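Local coordinates for protein DNA-(apurinic or apyrimidinic site) endonuclease 2 (Xenopus laevis, PDB 6WCD) that cleaves DNA as a 3'-5' exonuclease and weak apurinic/apyrimidinic endonuclease in DNA repair, using magnesium or manganese ions, at residues M1-T14 with G297-P311. Sequence-based numbering, arbitrary orientation. Where two conformers were deposited one is given.
Sequences MKIVSWNINGIRAT and GSDHCPVKAFMKCQP. With MG (magnesium ion), chain B; BU1 (1,4-butanediol), chain D; BU1 (1,4-butanediol), chain F.
Val4 and Lys304 meet at the apolar centre of two neighbouring antiparallel strands, 2-7 and 303-307, where Val4 CG2 rests 3.6 Å from Lys304 CG and Val4 CG1 reaches Pro302 CB. Ile3 with Ala305 and Ser5 with Val303 pack on the other face. The extended Lys304 side chain, on the Val4 face, takes NZ to hydrogen bonds with the carbonyls of Leu25 and Asp26, and one water accepts from both Lys304 NZ and Lys2 NZ. Paired backbone bonds join Ile3 with Ala305 and Ser5 with Val303.

Pro302 CG sits over the five-membered ring of Trp6, 3.6 Å from its centroid, a CH-pi contact opposite the face covered by Ile8. With CG anti to the backbone N (chi1 -170°), the indole reaches along the partner segment, and Trp6 NE1 gives a nearly straight bond of 2.9 Å to His300 O, which lies in the indole plane. Replacing Trp6 with a leucine would probably leave His300 O without this donor and open a gap beneath Pro302.

Toward the active site, the Asn7 amide stacks on the His300 imidazole, their planes 10° apart; Asn7 CB lies over the centre of the His300 ring, 3.6 Å from its centroid, a CH-pi contact. Asn7 ND2 bonds to Asp183 and His300 ND1 to Asp273, so both stacked groups are also held from outside. Ser298 OG donates to Asn7 O at 2.7 Å and accepts from His300 N, closing an ST turn.

At the polar edge Asn9 OD1 binds magnesium at 2.1 Å, together with Glu34 and four waters. One of these waters donates to both Asn7 OD1 and Asp299 OD1, another to Asp299 OD2. The antiparallel pairing thus sets the loop after strand 2-7 beside the loop before strand 303-307 at one metal centre, consistent with metal-dependent phosphodiester hydrolysis.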
loop_
_atom_site.group_PDB
_atom_site.type_symbol
_atom_site.label_atom_id
_atom_site.label_comp_id
_atom_site.label_asym_id
_atom_site.label_seq_id
_atom_site.Cartn_x
_atom_site.Cartn_y
_atom_site.Cartn_z
ATOM N N MET A 1 1.611 -16.057 8.279
ATOM C CA MET A 1 0.890 -14.731 8.003
ATOM C C MET A 1 1.100 -14.382 6.554
ATOM O O MET A 1 2.193 -14.546 6.030
ATOM C CB MET A 1 1.435 -13.615 8.859
ATOM C CG MET A 1 0.563 -12.423 8.965
ATOM S SD MET A 1 1.310 -11.415 10.280
ATOM C CE MET A 1 0.507 -9.881 9.905
ATOM N N LYS A 2 0.058 -13.945 5.889
ATOM C CA LYS A 2 0.141 -13.570 4.488
ATOM C C LYS A 2 -0.433 -12.195 4.251
ATOM O O LYS A 2 -1.448 -11.819 4.851
ATOM C CB LYS A 2 -0.630 -14.591 3.676
ATOM C CG LYS A 2 0.027 -15.944 3.664
ATOM C CD LYS A 2 -0.849 -17.004 3.039
ATOM C CE LYS A 2 -2.092 -17.255 3.833
ATOM N NZ LYS A 2 -2.716 -18.551 3.389
ATOM N N ILE A 3 0.209 -11.436 3.363
ATOM C CA ILE A 3 -0.219 -10.077 3.047
ATOM C C ILE A 3 -0.184 -9.861 1.544
ATOM O O ILE A 3 0.742 -10.279 0.850
ATOM C CB ILE A 3 0.649 -9.035 3.773
ATOM C CG1 ILE A 3 0.114 -7.624 3.555
ATOM C CG2 ILE A 3 2.110 -9.148 3.342
ATOM C CD1 ILE A 3 0.629 -6.662 4.579
ATOM N N VAL A 4 -1.240 -9.246 1.030
ATOM C CA VAL A 4 -1.413 -9.003 -0.385
ATOM C C VAL A 4 -1.518 -7.506 -0.605
ATOM O O VAL A 4 -2.119 -6.789 0.209
ATOM C CB VAL A 4 -2.666 -9.706 -0.929
ATOM C CG1 VAL A 4 -3.096 -9.178 -2.290
ATOM C CG2 VAL A 4 -2.453 -11.189 -1.017
ATOM N N SER A 5 -0.969 -7.056 -1.706
ATOM C CA SER A 5 -1.144 -5.680 -2.201
ATOM C C SER A 5 -1.665 -5.750 -3.631
ATOM O O SER A 5 -1.169 -6.537 -4.438
ATOM C CB SER A 5 0.169 -4.918 -2.178
ATOM O OG SER A 5 0.036 -3.588 -2.573
ATOM N N TRP A 6 -2.646 -4.913 -3.960
ATOM C CA TRP A 6 -3.228 -4.936 -5.292
ATOM C C TRP A 6 -3.813 -3.597 -5.672
ATOM O O TRP A 6 -4.721 -3.092 -4.996
ATOM C CB TRP A 6 -4.323 -5.996 -5.380
ATOM C CG TRP A 6 -4.858 -6.292 -6.769
ATOM C CD1 TRP A 6 -4.254 -6.021 -7.995
ATOM C CD2 TRP A 6 -6.086 -6.937 -7.077
ATOM N NE1 TRP A 6 -5.027 -6.495 -8.991
ATOM C CE2 TRP A 6 -6.197 -7.028 -8.458
ATOM C CE3 TRP A 6 -7.128 -7.447 -6.290
ATOM C CZ2 TRP A 6 -7.269 -7.632 -9.111
ATOM C CZ3 TRP A 6 -8.214 -7.995 -6.922
ATOM C CH2 TRP A 6 -8.294 -8.119 -8.308
ATOM N N ASN A 7 -3.333 -3.017 -6.779
ATOM C CA ASN A 7 -3.976 -1.844 -7.363
ATOM C C ASN A 7 -5.117 -2.404 -8.190
ATOM O O ASN A 7 -4.916 -3.042 -9.237
ATOM C CB ASN A 7 -3.029 -1.028 -8.208
ATOM C CG ASN A 7 -3.738 0.137 -8.869
ATOM O OD1 ASN A 7 -4.889 0.047 -9.256
ATOM N ND2 ASN A 7 -3.035 1.239 -9.021
ATOM N N ILE A 8 -6.334 -2.252 -7.660
ATOM C CA ILE A 8 -7.513 -2.931 -8.168
ATOM C C ILE A 8 -8.245 -2.127 -9.224
ATOM O O ILE A 8 -9.188 -2.631 -9.846
ATOM C CB ILE A 8 -8.413 -3.300 -6.958
ATOM C CG1 ILE A 8 -9.462 -4.316 -7.326
ATOM C CG2 ILE A 8 -9.067 -2.051 -6.357
ATOM C CD1 ILE A 8 -10.229 -4.895 -6.071
ATOM N N ASN A 9 -7.790 -0.899 -9.502
ATOM C CA ASN A 9 -8.357 -0.073 -10.571
ATOM C C ASN A 9 -9.864 0.084 -10.430
ATOM O O ASN A 9 -10.606 0.077 -11.420
ATOM C CB ASN A 9 -7.999 -0.608 -11.977
ATOM C CG ASN A 9 -8.156 0.461 -13.051
ATOM O OD1 ASN A 9 -7.771 1.619 -12.867
ATOM N ND2 ASN A 9 -8.744 0.094 -14.164
ATOM N N GLY A 10 -10.285 0.262 -9.179
ATOM C CA GLY A 10 -11.693 0.427 -8.876
ATOM C C GLY A 10 -12.282 -0.883 -8.310
ATOM O O GLY A 10 -12.394 -1.878 -9.035
ATOM N N ILE A 11 -12.698 -0.884 -7.048
ATOM C CA ILE A 11 -13.323 -2.078 -6.471
ATOM C C ILE A 11 -14.532 -2.515 -7.270
ATOM O O ILE A 11 -14.687 -3.686 -7.626
ATOM C CB ILE A 11 -13.695 -1.845 -5.009
ATOM C CG1 ILE A 11 -12.443 -1.770 -4.144
ATOM C CG2 ILE A 11 -14.606 -2.955 -4.479
ATOM C CD1 ILE A 11 -12.717 -1.364 -2.690
ATOM N N ARG A 12 -15.438 -1.593 -7.554
ATOM C CA ARG A 12 -16.648 -1.909 -8.315
ATOM C C ARG A 12 -16.327 -2.395 -9.728
ATOM O O ARG A 12 -17.026 -3.267 -10.257
ATOM C CB ARG A 12 -17.561 -0.694 -8.363
ATOM C CG ARG A 12 -18.268 -0.366 -7.028
ATOM C CD ARG A 12 -19.282 -1.396 -6.755
ATOM N NE ARG A 12 -20.136 -1.093 -5.604
ATOM C CZ ARG A 12 -21.270 -1.726 -5.397
ATOM N NH1 ARG A 12 -21.679 -2.681 -6.235
ATOM N NH2 ARG A 12 -22.072 -1.357 -4.387
ATOM N N ALA A 13 -15.278 -1.837 -10.355
ATOM C CA ALA A 13 -14.964 -2.128 -11.752
ATOM C C ALA A 13 -14.487 -3.570 -11.978
ATOM O O ALA A 13 -14.481 -4.029 -13.129
ATOM C CB ALA A 13 -13.915 -1.127 -12.202
ATOM N N THR A 14 -14.119 -4.291 -10.937
ATOM C CA THR A 14 -13.789 -5.702 -11.115
ATOM C C THR A 14 -14.991 -6.543 -11.515
ATOM O O THR A 14 -14.818 -7.619 -12.092
ATOM C CB THR A 14 -13.199 -6.312 -9.846
ATOM O OG1 THR A 14 -14.178 -6.251 -8.774
ATOM C CG2 THR A 14 -11.954 -5.606 -9.429
ATOM N N GLY A 297 -8.971 -8.917 -13.350
ATOM C CA GLY A 297 -9.952 -7.933 -12.872
ATOM C C GLY A 297 -9.465 -6.519 -12.815
ATOM O O GLY A 297 -10.294 -5.604 -12.679
ATOM N N SER A 298 -8.151 -6.296 -12.952
ATOM C CA SER A 298 -7.561 -4.978 -12.912
ATOM C C SER A 298 -6.550 -4.847 -14.049
ATOM O O SER A 298 -6.193 -5.865 -14.693
ATOM C CB SER A 298 -6.923 -4.743 -11.536
ATOM O OG SER A 298 -6.229 -3.533 -11.515
ATOM N N ASP A 299 -6.024 -3.658 -14.218
ATOM C CA ASP A 299 -4.902 -3.472 -15.104
ATOM C C ASP A 299 -3.568 -3.825 -14.402
ATOM O O ASP A 299 -2.570 -3.866 -14.991
ATOM C CB ASP A 299 -4.883 -2.100 -15.805
ATOM C CG ASP A 299 -4.927 -0.908 -14.860
ATOM O OD1 ASP A 299 -5.128 -1.045 -13.683
ATOM O OD2 ASP A 299 -4.749 0.182 -15.404
ATOM N N HIS A 300 -3.603 -4.013 -13.087
ATOM C CA HIS A 300 -2.473 -4.533 -12.345
ATOM C C HIS A 300 -2.834 -5.927 -11.852
ATOM O O HIS A 300 -4.034 -6.237 -11.680
ATOM C CB HIS A 300 -2.130 -3.706 -11.100
ATOM C CG HIS A 300 -1.765 -2.284 -11.362
ATOM N ND1 HIS A 300 -0.601 -1.746 -10.857
ATOM C CD2 HIS A 300 -2.434 -1.266 -11.935
ATOM C CE1 HIS A 300 -0.546 -0.459 -11.159
ATOM N NE2 HIS A 300 -1.637 -0.135 -11.827
ATOM N N CYS A 301 -1.829 -6.706 -11.523
ATOM C CA CYS A 301 -2.065 -7.921 -10.748
ATOM C C CYS A 301 -1.534 -7.754 -9.334
ATOM O O CYS A 301 -0.735 -6.865 -9.062
ATOM C CB CYS A 301 -1.442 -9.153 -11.398
ATOM S SG CYS A 301 0.334 -9.215 -11.389
ATOM N N PRO A 302 -1.968 -8.585 -8.397
ATOM C CA PRO A 302 -1.480 -8.467 -7.028
ATOM C C PRO A 302 -0.044 -8.942 -6.853
ATOM O O PRO A 302 0.518 -9.690 -7.670
ATOM C CB PRO A 302 -2.404 -9.406 -6.233
ATOM C CG PRO A 302 -3.550 -9.682 -7.139
ATOM C CD PRO A 302 -2.975 -9.619 -8.542
ATOM N N VAL A 303 0.516 -8.532 -5.723
ATOM C CA VAL A 303 1.747 -9.089 -5.169
ATOM C C VAL A 303 1.439 -9.608 -3.761
ATOM O O VAL A 303 0.504 -9.153 -3.101
ATOM C CB VAL A 303 2.888 -8.077 -5.155
ATOM C CG1 VAL A 303 3.206 -7.645 -6.591
ATOM C CG2 VAL A 303 2.534 -6.813 -4.378
ATOM N N LYS A 304 2.173 -10.633 -3.334
ATOM C CA LYS A 304 1.847 -11.324 -2.088
ATOM C C LYS A 304 3.118 -11.715 -1.361
ATOM O O LYS A 304 4.068 -12.213 -1.968
ATOM C CB LYS A 304 0.981 -12.555 -2.382
ATOM C CG LYS A 304 0.498 -13.321 -1.162
ATOM C CD LYS A 304 -0.576 -14.346 -1.573
ATOM C CE LYS A 304 -1.074 -15.060 -0.382
ATOM N NZ LYS A 304 -2.161 -15.986 -0.883
ATOM N N ALA A 305 3.130 -11.518 -0.048
ATOM C CA ALA A 305 4.219 -11.976 0.788
ATOM C C ALA A 305 3.733 -12.986 1.815
ATOM O O ALA A 305 2.579 -12.927 2.288
ATOM C CB ALA A 305 4.895 -10.838 1.502
ATOM N N PHE A 306 4.654 -13.868 2.163
ATOM C CA PHE A 306 4.432 -15.013 3.062
ATOM C C PHE A 306 5.430 -14.811 4.185
ATOM O O PHE A 306 6.630 -14.687 3.936
ATOM C CB PHE A 306 4.679 -16.351 2.347
ATOM C CG PHE A 306 3.763 -16.579 1.160
ATOM C CD1 PHE A 306 4.047 -16.016 -0.079
ATOM C CD2 PHE A 306 2.647 -17.391 1.257
ATOM C CE1 PHE A 306 3.193 -16.225 -1.128
ATOM C CE2 PHE A 306 1.836 -17.621 0.188
ATOM C CZ PHE A 306 2.140 -17.017 -1.028
ATOM N N MET A 307 4.940 -14.777 5.422
ATOM C CA MET A 307 5.778 -14.480 6.574
ATOM C C MET A 307 5.562 -15.521 7.676
ATOM O O MET A 307 4.489 -16.102 7.792
ATOM C CB MET A 307 5.429 -13.071 7.077
ATOM C CG MET A 307 5.488 -12.013 5.940
ATOM S SD MET A 307 4.729 -10.441 6.448
ATOM C CE MET A 307 5.865 -9.967 7.756
ATOM N N LYS A 308 6.574 -15.715 8.472
ATOM C CA LYS A 308 6.544 -16.731 9.523
ATOM C C LYS A 308 6.081 -16.148 10.854
ATOM O O LYS A 308 5.753 -16.937 11.770
ATOM C CB LYS A 308 7.891 -17.439 9.637
ATOM C CG LYS A 308 8.955 -16.583 10.167
ATOM C CD LYS A 308 10.350 -17.209 10.113
ATOM C CE LYS A 308 10.882 -17.283 8.697
ATOM N NZ LYS A 308 12.336 -17.711 8.676
ATOM N N CYS A 309 6.014 -14.850 10.971
ATOM C CA CYS A 309 5.528 -14.246 12.214
ATOM C C CYS A 309 4.021 -14.414 12.363
ATOM O O CYS A 309 3.290 -14.653 11.397
ATOM C CB CYS A 309 5.884 -12.775 12.284
ATOM S SG CYS A 309 5.397 -11.800 10.849
ATOM N N GLN A 310 3.571 -14.395 13.617
ATOM C CA GLN A 310 2.172 -14.719 13.952
ATOM C C GLN A 310 1.496 -13.503 14.582
ATOM O O GLN A 310 2.043 -12.879 15.496
ATOM C CB GLN A 310 2.106 -15.906 14.892
ATOM C CG GLN A 310 2.819 -17.155 14.344
ATOM C CD GLN A 310 2.187 -17.667 13.061
ATOM O OE1 GLN A 310 0.967 -17.748 12.961
ATOM N NE2 GLN A 310 3.016 -17.928 12.043
ATOM N N PRO A 311 0.319 -13.142 14.127
ATOM C CA PRO A 311 -0.307 -11.904 14.590
ATOM C C PRO A 311 -1.058 -12.111 15.884
ATOM O O PRO A 311 -1.550 -13.198 16.193
ATOM C CB PRO A 311 -1.265 -11.583 13.450
ATOM C CG PRO A 311 -1.670 -12.874 12.970
ATOM C CD PRO A 311 -0.445 -13.748 13.028
HETATM MG MG MG B . -6.027 2.694 -12.426
HETATM C C1 BU1 D . -4.056 -16.909 12.098
HETATM C C2 BU1 D . -3.645 -15.917 11.003
HETATM C C3 BU1 D . -2.409 -16.384 10.234
HETATM C C4 BU1 D . -1.160 -15.870 10.934
HETATM O O5 BU1 D . -3.505 -16.548 13.341
HETATM O O6 BU1 D . 0.029 -16.529 10.554
HETATM C C1 BU1 F . -18.201 1.890 -11.175
HETATM C C2 BU1 F . -17.843 0.570 -11.891
HETATM C C3 BU1 F . -16.921 0.873 -13.075
HETATM C C4 BU1 F . -17.102 -0.144 -14.206
HETATM O O5 BU1 F . -18.922 1.708 -9.965
HETATM O O6 BU1 F . -15.962 -0.157 -15.040
HETATM O O HOH W 1 -2.437 -18.613 0.249
HETATM O O HOH W 2 -1.037 -4.389 -7.835
HETATM O O HOH W 3 -5.047 0.937 -11.901
HETATM O O HOH W 4 -11.140 -3.084 -11.991
HETATM O O HOH W 5 -12.599 -5.569 -14.809
HETATM O O HOH W 6 -5.326 2.450 -14.360
HETATM O O HOH W 7 -7.015 4.487 -13.019
HETATM O O HOH W 8 -4.317 3.772 -11.939
#